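Local coordinates for protein PnpC (Pseudomonas putida, PDB 3N9T) that probably cleaves the aromatic ring of hydroxyquinol by intradiol dioxygenation between its first two hydroxyl-bearing carbons, using a ferric iron, at residues A[113-118]-A[173-178]; A[148-153]-A[220-225]. One frame throughout, in Å; residues are numbered along the deposited sequence.

Contacts 1 and 2 lie in one sheet of the dioxygenase domain, their centres about 9 Å apart, and are joined because strands 148-152 and 173-177 are antiparallel neighbours. Tyr176 O of contact 1 lies 2.8 Å from Leu149 N of contact 2, and the salt bridge from Arg175 NE to Asp150 OD1 also measures 2.8 Å. The bonds of contact 1 attach segment 113-118 to strand 173-177, which pairs with 148-152, which pairs in turn with 220-224. Iron lies beside the Trp152-His220 end of contact 2: His220 ligates it together with Tyr160, Tyr194 and His218, whereas in contact 1 the side chain of Arg173 stays about 9 Å from the metal while packing on Tyr160.

Contact 1 (A[113-118]-A[173-178]); sequences MPDRGY and RGRYRS
Arg116 has CG anti to its carbonyl carbon (chi1 -53°) and an extended chain to NE, which carries its guanidinium along strand 173-177 to the carbonyl of Arg173. Arg116 NE donates to Arg173 O at 2.8 Å, on an in-plane lone pair of that oxygen; NH2 of Arg116 meets the same oxygen at 3.1 Å, nearly along the C=O axis, so one acceptor is gripped side-on. Arg116 CB lies over a face of the Tyr176 ring, 3.8 Å from its centroid, and NH1 forms a salt bridge with Glu120 OE2. An alanine here would lose both bonds to Arg173 O and the salt bridge to Glu120, and would probably loosen the loop from the strand. The backbones form a single bridge, with Arg175 N to Pro114 O at 2.9 Å and Arg116 N to Arg175 O at 2.7 Å. Asp115 OD1 takes a salt bridge from Arg177 NH1 at 3.0 Å, in the guanidinium plane, and a water links this oxygen to Arg175 NH1 and Arg177 NH2. Met113 SD rests against Arg173 CD. Tyr176 OH is hydrogen-bonded to Glu120 O. The loop between helix 84-91 and strand 129-138 thus flanks strand 173-177, which pairs with strand 148-152.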
ATOM      1  N   MET A 113      -6.244   6.641 -33.789  1.00 27.83           N
ATOM      2  CA  MET A 113      -5.956   8.002 -34.257  1.00 26.39           C
ATOM      3  C   MET A 113      -5.577   7.990 -35.750  1.00 24.46           C
ATOM      4  O   MET A 113      -5.193   6.939 -36.264  1.00 23.74           O
ATOM      5  CB  MET A 113      -4.905   8.690 -33.364  1.00 26.70           C
ATOM      6  CG  MET A 113      -5.460   8.871 -31.907  1.00 27.86           C
ATOM      7  SD  MET A 113      -6.813  10.056 -31.913  1.00 28.17           S
ATOM      8  CE  MET A 113      -8.097   9.197 -31.048  1.00 32.68           C
ATOM      9  N   PRO A 114      -5.662   9.143 -36.418  1.00 23.17           N
ATOM     10  CA  PRO A 114      -5.412   9.194 -37.886  1.00 22.18           C
ATOM     11  C   PRO A 114      -4.003   8.756 -38.307  1.00 21.60           C
ATOM     12  O   PRO A 114      -2.989   9.095 -37.617  1.00 18.52           O
ATOM     13  CB  PRO A 114      -5.609  10.680 -38.220  1.00 23.84           C
ATOM     14  CG  PRO A 114      -6.483  11.244 -37.068  1.00 23.73           C
ATOM     15  CD  PRO A 114      -5.940  10.479 -35.850  1.00 22.00           C
ATOM     16  N   ASP A 115      -3.936   7.976 -39.394  1.00 19.46           N
ATOM     17  CA  ASP A 115      -2.636   7.650 -40.036  1.00 20.23           C
ATOM     18  C   ASP A 115      -2.193   8.939 -40.769  1.00 19.78           C
ATOM     19  O   ASP A 115      -2.914   9.413 -41.626  1.00 19.05           O
ATOM     20  CB  ASP A 115      -2.770   6.477 -41.008  1.00 20.34           C
ATOM     21  CG  ASP A 115      -3.179   5.232 -40.319  1.00 20.65           C
ATOM     22  OD1 ASP A 115      -2.311   4.616 -39.740  1.00 24.31           O
ATOM     23  OD2 ASP A 115      -4.376   4.882 -40.372  1.00 21.42           O
ATOM     24  N   ARG A 116      -1.074   9.543 -40.391  1.00 17.07           N
ATOM     25  CA  ARG A 116      -0.717  10.828 -40.989  1.00 16.17           C
ATOM     26  C   ARG A 116       0.439  10.691 -41.938  1.00 16.89           C
ATOM     27  O   ARG A 116       1.331   9.843 -41.707  1.00 16.20           O
ATOM     28  CB  ARG A 116      -0.371  11.864 -39.880  1.00 16.51           C
ATOM     29  CG  ARG A 116      -1.460  12.006 -38.815  1.00 13.96           C
ATOM     30  CD  ARG A 116      -1.275  13.368 -38.035  1.00 13.67           C
ATOM     31  NE  ARG A 116      -2.364  13.533 -37.041  1.00 18.99           N
ATOM     32  CZ  ARG A 116      -3.525  14.140 -37.312  1.00 22.95           C
ATOM     33  NH1 ARG A 116      -3.786  14.570 -38.552  1.00 17.92           N
ATOM     34  NH2 ARG A 116      -4.444  14.302 -36.359  1.00 22.19           N
ATOM     35  N   GLY A 117       0.449  11.530 -42.991  1.00 16.72           N
ATOM     36  CA  GLY A 117       1.520  11.535 -44.002  1.00 15.69           C
ATOM     37  C   GLY A 117       2.848  12.121 -43.499  1.00 16.49           C
ATOM     38  O   GLY A 117       2.913  12.777 -42.442  1.00 14.94           O
ATOM     39  N   TYR A 118       3.898  11.911 -44.266  1.00 14.69           N
ATOM     40  CA  TYR A 118       5.237  12.453 -43.891  1.00 17.28           C
ATOM     41  C   TYR A 118       5.195  13.978 -43.754  1.00 17.69           C
ATOM     42  O   TYR A 118       4.826  14.659 -44.690  1.00 15.21           O
ATOM     43  CB  TYR A 118       6.242  12.071 -44.922  1.00 17.71           C
ATOM     44  CG  TYR A 118       7.683  12.462 -44.661  1.00 17.09           C
ATOM     45  CD1 TYR A 118       8.543  11.600 -43.995  1.00 15.18           C
ATOM     46  CD2 TYR A 118       8.188  13.652 -45.177  1.00 16.90           C
ATOM     47  CE1 TYR A 118       9.872  11.939 -43.774  1.00 15.53           C
ATOM     48  CE2 TYR A 118       9.523  13.978 -44.994  1.00 19.05           C
ATOM     49  CZ  TYR A 118      10.331  13.139 -44.328  1.00 15.45           C
ATOM     50  OH  TYR A 118      11.602  13.490 -44.172  1.00 18.16           O
ATOM     51  N   ARG A 173      -2.414  14.174 -31.891  1.00 17.62           N
ATOM     52  CA  ARG A 173      -2.152  12.722 -31.956  1.00 17.30           C
ATOM     53  C   ARG A 173      -2.026  12.308 -33.409  1.00 17.69           C
ATOM     54  O   ARG A 173      -2.620  12.941 -34.320  1.00 16.84           O
ATOM     55  CB  ARG A 173      -3.239  11.888 -31.264  1.00 19.45           C
ATOM     56  CG  ARG A 173      -3.639  12.348 -29.881  1.00 20.61           C
ATOM     57  CD  ARG A 173      -4.865  11.588 -29.354  1.00 21.62           C
ATOM     58  NE  ARG A 173      -5.066  11.973 -27.949  1.00 22.26           N
ATOM     59  CZ  ARG A 173      -4.492  11.362 -26.921  1.00 21.10           C
ATOM     60  NH1 ARG A 173      -3.661  10.329 -27.130  1.00 18.00           N
ATOM     61  NH2 ARG A 173      -4.717  11.809 -25.677  1.00 19.82           N
ATOM     62  N   GLY A 174      -1.199  11.300 -33.657  1.00 16.37           N
ATOM     63  CA  GLY A 174      -1.133  10.744 -35.018  1.00 18.02           C
ATOM     64  C   GLY A 174      -0.337   9.466 -35.098  1.00 17.52           C
ATOM     65  O   GLY A 174       0.534   9.225 -34.256  1.00 17.98           O
ATOM     66  N   ARG A 175      -0.542   8.725 -36.190  1.00 18.06           N
ATOM     67  CA  ARG A 175       0.266   7.548 -36.475  1.00 17.43           C
ATOM     68  C   ARG A 175       1.041   7.866 -37.735  1.00 16.75           C
ATOM     69  O   ARG A 175       0.466   7.925 -38.821  1.00 15.71           O
ATOM     70  CB  ARG A 175      -0.649   6.343 -36.747  1.00 17.23           C
ATOM     71  CG  ARG A 175       0.111   5.224 -37.385  1.00 21.00           C
ATOM     72  CD  ARG A 175      -0.656   3.912 -37.233  1.00 27.97           C
ATOM     73  NE  ARG A 175      -0.457   3.292 -35.917  1.00 30.53           N
ATOM     74  CZ  ARG A 175      -0.650   2.001 -35.713  1.00 32.95           C
ATOM     75  NH1 ARG A 175      -1.035   1.262 -36.745  1.00 29.35           N
ATOM     76  NH2 ARG A 175      -0.431   1.449 -34.525  1.00 26.66           N
ATOM     77  N   TYR A 176       2.333   8.074 -37.588  1.00 16.13           N
ATOM     78  CA  TYR A 176       3.254   8.381 -38.698  1.00 16.29           C
ATOM     79  C   TYR A 176       4.106   7.153 -39.084  1.00 16.57           C
ATOM     80  O   TYR A 176       4.097   6.116 -38.353  1.00 14.64           O
ATOM     81  CB  TYR A 176       4.190   9.505 -38.214  1.00 16.72           C
ATOM     82  CG  TYR A 176       3.507  10.856 -38.039  1.00 13.29           C
ATOM     83  CD1 TYR A 176       2.758  11.150 -36.887  1.00 15.97           C
ATOM     84  CD2 TYR A 176       3.613  11.827 -39.024  1.00 13.66           C
ATOM     85  CE1 TYR A 176       2.126  12.394 -36.707  1.00 12.73           C
ATOM     86  CE2 TYR A 176       2.989  13.090 -38.872  1.00 12.02           C
ATOM     87  CZ  TYR A 176       2.283  13.355 -37.725  1.00 15.32           C
ATOM     88  OH  TYR A 176       1.754  14.570 -37.556  1.00 17.38           O
ATOM     89  N   ARG A 177       4.825   7.237 -40.218  1.00 16.33           N
ATOM     90  CA  ARG A 177       5.595   6.089 -40.691  1.00 18.52           C
ATOM     91  C   ARG A 177       6.979   6.496 -41.157  1.00 19.54           C
ATOM     92  O   ARG A 177       7.187   7.637 -41.674  1.00 20.23           O
ATOM     93  CB  ARG A 177       4.805   5.379 -41.813  1.00 19.85           C
ATOM     94  CG  ARG A 177       3.713   4.524 -41.263  1.00 20.96           C
ATOM     95  CD  ARG A 177       2.845   3.912 -42.372  1.00 24.46           C
ATOM     96  NE  ARG A 177       1.931   2.889 -41.860  1.00 25.66           N
ATOM     97  CZ  ARG A 177       0.805   3.164 -41.181  1.00 29.90           C
ATOM     98  NH1 ARG A 177       0.391   4.431 -40.938  1.00 29.87           N
ATOM     99  NH2 ARG A 177       0.052   2.173 -40.761  1.00 28.06           N
ATOM    100  N   SER A 178       7.945   5.606 -40.968  1.00 18.98           N
ATOM    101  CA  SER A 178       9.268   5.882 -41.424  1.00 18.52           C
ATOM    102  C   SER A 178       9.267   5.524 -42.937  1.00 22.06           C
ATOM    103  O   SER A 178       8.552   4.583 -43.376  1.00 21.28           O
ATOM    104  CB  SER A 178      10.247   5.061 -40.592  1.00 20.05           C
ATOM    105  OG  SER A 178      10.159   3.651 -40.918  1.00 22.13           O
TER
HETATM  106  O   HOH W   1      -2.512   1.917 -39.322  1.00 21.87           O
HETATM  107  O   HOH W   2       4.029   9.511 -41.943  1.00 13.96           O
HETATM  108  O   HOH W   3       1.015   6.923 -41.078  1.00 25.46           O

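Contact 2 (A[148-153]-A[220-225]); sequences VLDVWQ and HFMIQA. With FE (Fe (III) ion), chain D.
The indole of Trp152 and the imidazole of His220 lie almost parallel, their planes 6° apart, in an offset stack between the five-membered rings with centroids 4.2 Å apart. Trp152 holds CG between its backbone N and carbonyl carbon (chi1 67°), the crowded position, and this swings the indole across the neighbouring strand. His220 CB then sits over the six-membered ring, a close CH-pi contact 3.2 Å from its centroid, while Trp152 NE1 lies over a face of the imidazole. Beyond them, Trp152 CZ3 reaches Met222 CB.

On the opposite sheet face, Phe221, Leu149, Val151 and Ile223 make an apolar layer. Val151 CG1 comes over the Phe221 ring, 3.9 Å from its centroid; Leu149 CD2 meets that ring at its edge and also touches Ile223 CD1. The strands run antiparallel at 163°. Hydrogen-bonded pairs at Val148-Gln224, Asp150-Met222 and Trp152-His220 set the register, although the bond from Trp152 N to His220 O is weak. Buried Asp150 has OD1 held by Arg175, and a water lies 2.5 Å from Asp150 OD2 and within hydrogen-bonding distance of Met222 O.

His220 NE2 binds the ferric ion at 1.9 Å, and Tyr160, Tyr194 and His218 complete the protein ligands, the two-tyrosine, two-histidine set of intradiol dioxygenases. A water also ligates the iron. His220, whose backbone N donates to Trp152 O and whose imidazole stacks on the indole, is probably restrained in rotation, which is consistent with Trp152 acting as a second-shell residue that helps position this iron ligand.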
ATOM      1  N   VAL A 148       5.884   2.171 -37.637  1.00 16.92           N
ATOM      2  CA  VAL A 148       4.754   2.981 -37.319  1.00 17.55           C
ATOM      3  C   VAL A 148       5.055   3.719 -35.969  1.00 16.80           C
ATOM      4  O   VAL A 148       5.414   3.068 -35.011  1.00 15.58           O
ATOM      5  CB  VAL A 148       3.430   2.089 -37.192  1.00 19.00           C
ATOM      6  CG1 VAL A 148       2.385   2.880 -36.684  1.00 22.87           C
ATOM      7  CG2 VAL A 148       2.919   1.674 -38.552  1.00 22.56           C
ATOM      8  N   LEU A 149       4.982   5.061 -35.952  1.00 14.91           N
ATOM      9  CA  LEU A 149       5.253   5.886 -34.771  1.00 13.31           C
ATOM     10  C   LEU A 149       3.924   6.479 -34.357  1.00 14.75           C
ATOM     11  O   LEU A 149       3.415   7.379 -35.058  1.00 14.44           O
ATOM     12  CB  LEU A 149       6.210   7.060 -35.106  1.00 13.29           C
ATOM     13  CG  LEU A 149       7.589   6.609 -35.606  1.00 12.89           C
ATOM     14  CD1 LEU A 149       7.595   6.408 -37.167  1.00 15.18           C
ATOM     15  CD2 LEU A 149       8.647   7.584 -35.218  1.00 14.96           C
ATOM     16  N   ASP A 150       3.363   5.986 -33.241  1.00 15.42           N
ATOM     17  CA  ASP A 150       2.136   6.587 -32.668  1.00 16.06           C
ATOM     18  C   ASP A 150       2.614   7.646 -31.735  1.00 15.20           C
ATOM     19  O   ASP A 150       3.406   7.337 -30.816  1.00 15.06           O
ATOM     20  CB  ASP A 150       1.354   5.555 -31.829  1.00 16.02           C
ATOM     21  CG  ASP A 150       0.629   4.510 -32.710  1.00 20.61           C
ATOM     22  OD1 ASP A 150      -0.067   4.918 -33.648  1.00 24.70           O
ATOM     23  OD2 ASP A 150       0.805   3.303 -32.462  1.00 19.30           O
ATOM     24  N   VAL A 151       2.138   8.876 -31.918  1.00 15.69           N
ATOM     25  CA  VAL A 151       2.657   9.989 -31.082  1.00 14.81           C
ATOM     26  C   VAL A 151       1.498  10.740 -30.484  1.00 15.54           C
ATOM     27  O   VAL A 151       0.446  10.829 -31.095  1.00 12.95           O
ATOM     28  CB  VAL A 151       3.557  10.973 -31.879  1.00 16.89           C
ATOM     29  CG1 VAL A 151       4.699  10.187 -32.453  1.00 16.09           C
ATOM     30  CG2 VAL A 151       2.768  11.651 -33.058  1.00 16.72           C
ATOM     31  N   TRP A 152       1.714  11.311 -29.296  1.00 14.49           N
ATOM     32  CA  TRP A 152       0.684  12.127 -28.652  1.00 14.16           C
ATOM     33  C   TRP A 152       1.384  13.115 -27.664  1.00 15.14           C
ATOM     34  O   TRP A 152       2.500  12.855 -27.133  1.00 13.75           O
ATOM     35  CB  TRP A 152      -0.416  11.223 -28.018  1.00 12.00           C
ATOM     36  CG  TRP A 152      -0.025  10.342 -26.831  1.00 15.78           C
ATOM     37  CD1 TRP A 152      -0.291  10.577 -25.475  1.00 18.86           C
ATOM     38  CD2 TRP A 152       0.724   9.088 -26.881  1.00 15.55           C
ATOM     39  NE1 TRP A 152       0.228   9.501 -24.708  1.00 19.41           N
ATOM     40  CE2 TRP A 152       0.834   8.595 -25.545  1.00 17.98           C
ATOM     41  CE3 TRP A 152       1.277   8.323 -27.942  1.00 15.05           C
ATOM     42  CZ2 TRP A 152       1.555   7.406 -25.223  1.00 20.39           C
ATOM     43  CZ3 TRP A 152       1.964   7.150 -27.641  1.00 19.23           C
ATOM     44  CH2 TRP A 152       2.118   6.710 -26.268  1.00 19.63           C
ATOM     45  N   GLN A 153       0.751  14.255 -27.449  1.00 16.55           N
ATOM     46  CA  GLN A 153       1.291  15.294 -26.582  1.00 18.05           C
ATOM     47  C   GLN A 153       0.135  16.173 -26.088  1.00 20.91           C
ATOM     48  O   GLN A 153      -0.962  16.177 -26.688  1.00 18.12           O
ATOM     49  CB  GLN A 153       2.272  16.171 -27.356  1.00 18.44           C
ATOM     50  CG  GLN A 153       1.723  16.964 -28.488  1.00 19.51           C
ATOM     51  CD  GLN A 153       2.771  17.941 -29.075  1.00 20.49           C
ATOM     52  OE1 GLN A 153       3.518  17.559 -29.952  1.00 15.88           O
ATOM     53  NE2 GLN A 153       2.846  19.175 -28.551  1.00 13.36           N
ATOM     54  N   HIS A 220       5.157  11.887 -26.566  1.00 15.25           N
ATOM     55  CA  HIS A 220       5.078  10.429 -26.307  1.00 17.13           C
ATOM     56  C   HIS A 220       5.253   9.723 -27.613  1.00 15.94           C
ATOM     57  O   HIS A 220       4.748  10.191 -28.607  1.00 14.04           O
ATOM     58  CB  HIS A 220       3.716  10.020 -25.754  1.00 17.15           C
ATOM     59  CG  HIS A 220       3.434  10.509 -24.348  1.00 20.73           C
ATOM     60  ND1 HIS A 220       3.857   9.821 -23.229  1.00 25.05           N
ATOM     61  CD2 HIS A 220       2.774  11.611 -23.888  1.00 19.31           C
ATOM     62  CE1 HIS A 220       3.469  10.472 -22.137  1.00 26.40           C
ATOM     63  NE2 HIS A 220       2.816  11.568 -22.505  1.00 26.64           N
ATOM     64  N   PHE A 221       6.073   8.668 -27.642  1.00 15.46           N
ATOM     65  CA  PHE A 221       6.184   7.782 -28.839  1.00 15.44           C
ATOM     66  C   PHE A 221       5.925   6.305 -28.483  1.00 16.75           C
ATOM     67  O   PHE A 221       6.490   5.790 -27.470  1.00 15.53           O
ATOM     68  CB  PHE A 221       7.588   7.812 -29.420  1.00 16.35           C
ATOM     69  CG  PHE A 221       7.922   9.068 -30.162  1.00 15.54           C
ATOM     70  CD1 PHE A 221       8.230  10.245 -29.443  1.00 14.51           C
ATOM     71  CD2 PHE A 221       7.902   9.099 -31.568  1.00 14.93           C
ATOM     72  CE1 PHE A 221       8.537  11.418 -30.118  1.00 12.44           C
ATOM     73  CE2 PHE A 221       8.247  10.294 -32.268  1.00 15.51           C
ATOM     74  CZ  PHE A 221       8.525  11.460 -31.531  1.00 13.30           C
ATOM     75  N   MET A 222       5.137   5.622 -29.336  1.00 16.13           N
ATOM     76  CA  MET A 222       5.137   4.175 -29.386  1.00 15.74           C
ATOM     77  C   MET A 222       5.483   3.770 -30.811  1.00 15.01           C
ATOM     78  O   MET A 222       4.770   4.122 -31.743  1.00 15.51           O
ATOM     79  CB  MET A 222       3.749   3.620 -29.006  1.00 15.29           C
ATOM     80  CG  MET A 222       3.692   2.003 -29.119  1.00 19.11           C
ATOM     81  SD  MET A 222       2.096   1.462 -28.598  1.00 26.01           S
ATOM     82  CE  MET A 222       2.440   0.622 -27.148  1.00 34.33           C
ATOM     83  N   ILE A 223       6.578   3.046 -30.985  1.00 14.14           N
ATOM     84  CA  ILE A 223       7.084   2.706 -32.310  1.00 13.14           C
ATOM     85  C   ILE A 223       7.056   1.190 -32.465  1.00 15.46           C
ATOM     86  O   ILE A 223       7.510   0.476 -31.573  1.00 16.37           O
ATOM     87  CB  ILE A 223       8.533   3.220 -32.465  1.00 14.05           C
ATOM     88  CG1 ILE A 223       8.559   4.713 -32.089  1.00 12.93           C
ATOM     89  CG2 ILE A 223       9.085   3.014 -33.902  1.00 16.43           C
ATOM     90  CD1 ILE A 223       9.825   5.393 -32.276  1.00 15.37           C
ATOM     91  N   GLN A 224       6.497   0.711 -33.579  1.00 16.39           N
ATOM     92  CA  GLN A 224       6.383  -0.711 -33.849  1.00 18.41           C
ATOM     93  C   GLN A 224       6.845  -0.970 -35.275  1.00 19.97           C
ATOM     94  O   GLN A 224       6.604  -0.148 -36.156  1.00 18.78           O
ATOM     95  CB  GLN A 224       4.922  -1.181 -33.681  1.00 19.27           C
ATOM     96  CG  GLN A 224       4.484  -1.255 -32.248  1.00 17.18           C
ATOM     97  CD  GLN A 224       3.026  -1.540 -32.145  1.00 22.95           C
ATOM     98  OE1 GLN A 224       2.195  -0.653 -32.270  1.00 26.14           O
ATOM     99  NE2 GLN A 224       2.707  -2.777 -31.957  1.00 23.07           N
ATOM    100  N   ALA A 225       7.517  -2.104 -35.478  1.00 21.68           N
ATOM    101  CA  ALA A 225       7.834  -2.592 -36.809  1.00 24.39           C
ATOM    102  C   ALA A 225       8.047  -4.117 -36.796  1.00 26.12           C
ATOM    103  O   ALA A 225       8.573  -4.659 -35.834  1.00 24.69           O
ATOM    104  CB  ALA A 225       9.105  -1.907 -37.367  1.00 22.78           C
TER
HETATM  105 FE    FE D 292       2.590  12.922 -21.147  1.00 40.62          FE
HETATM  106  O   HOH W   4       3.008   2.147 -32.937  1.00 18.59           O
HETATM  107  O   HOH W   5       1.815  11.282 -20.042  1.00 41.05           O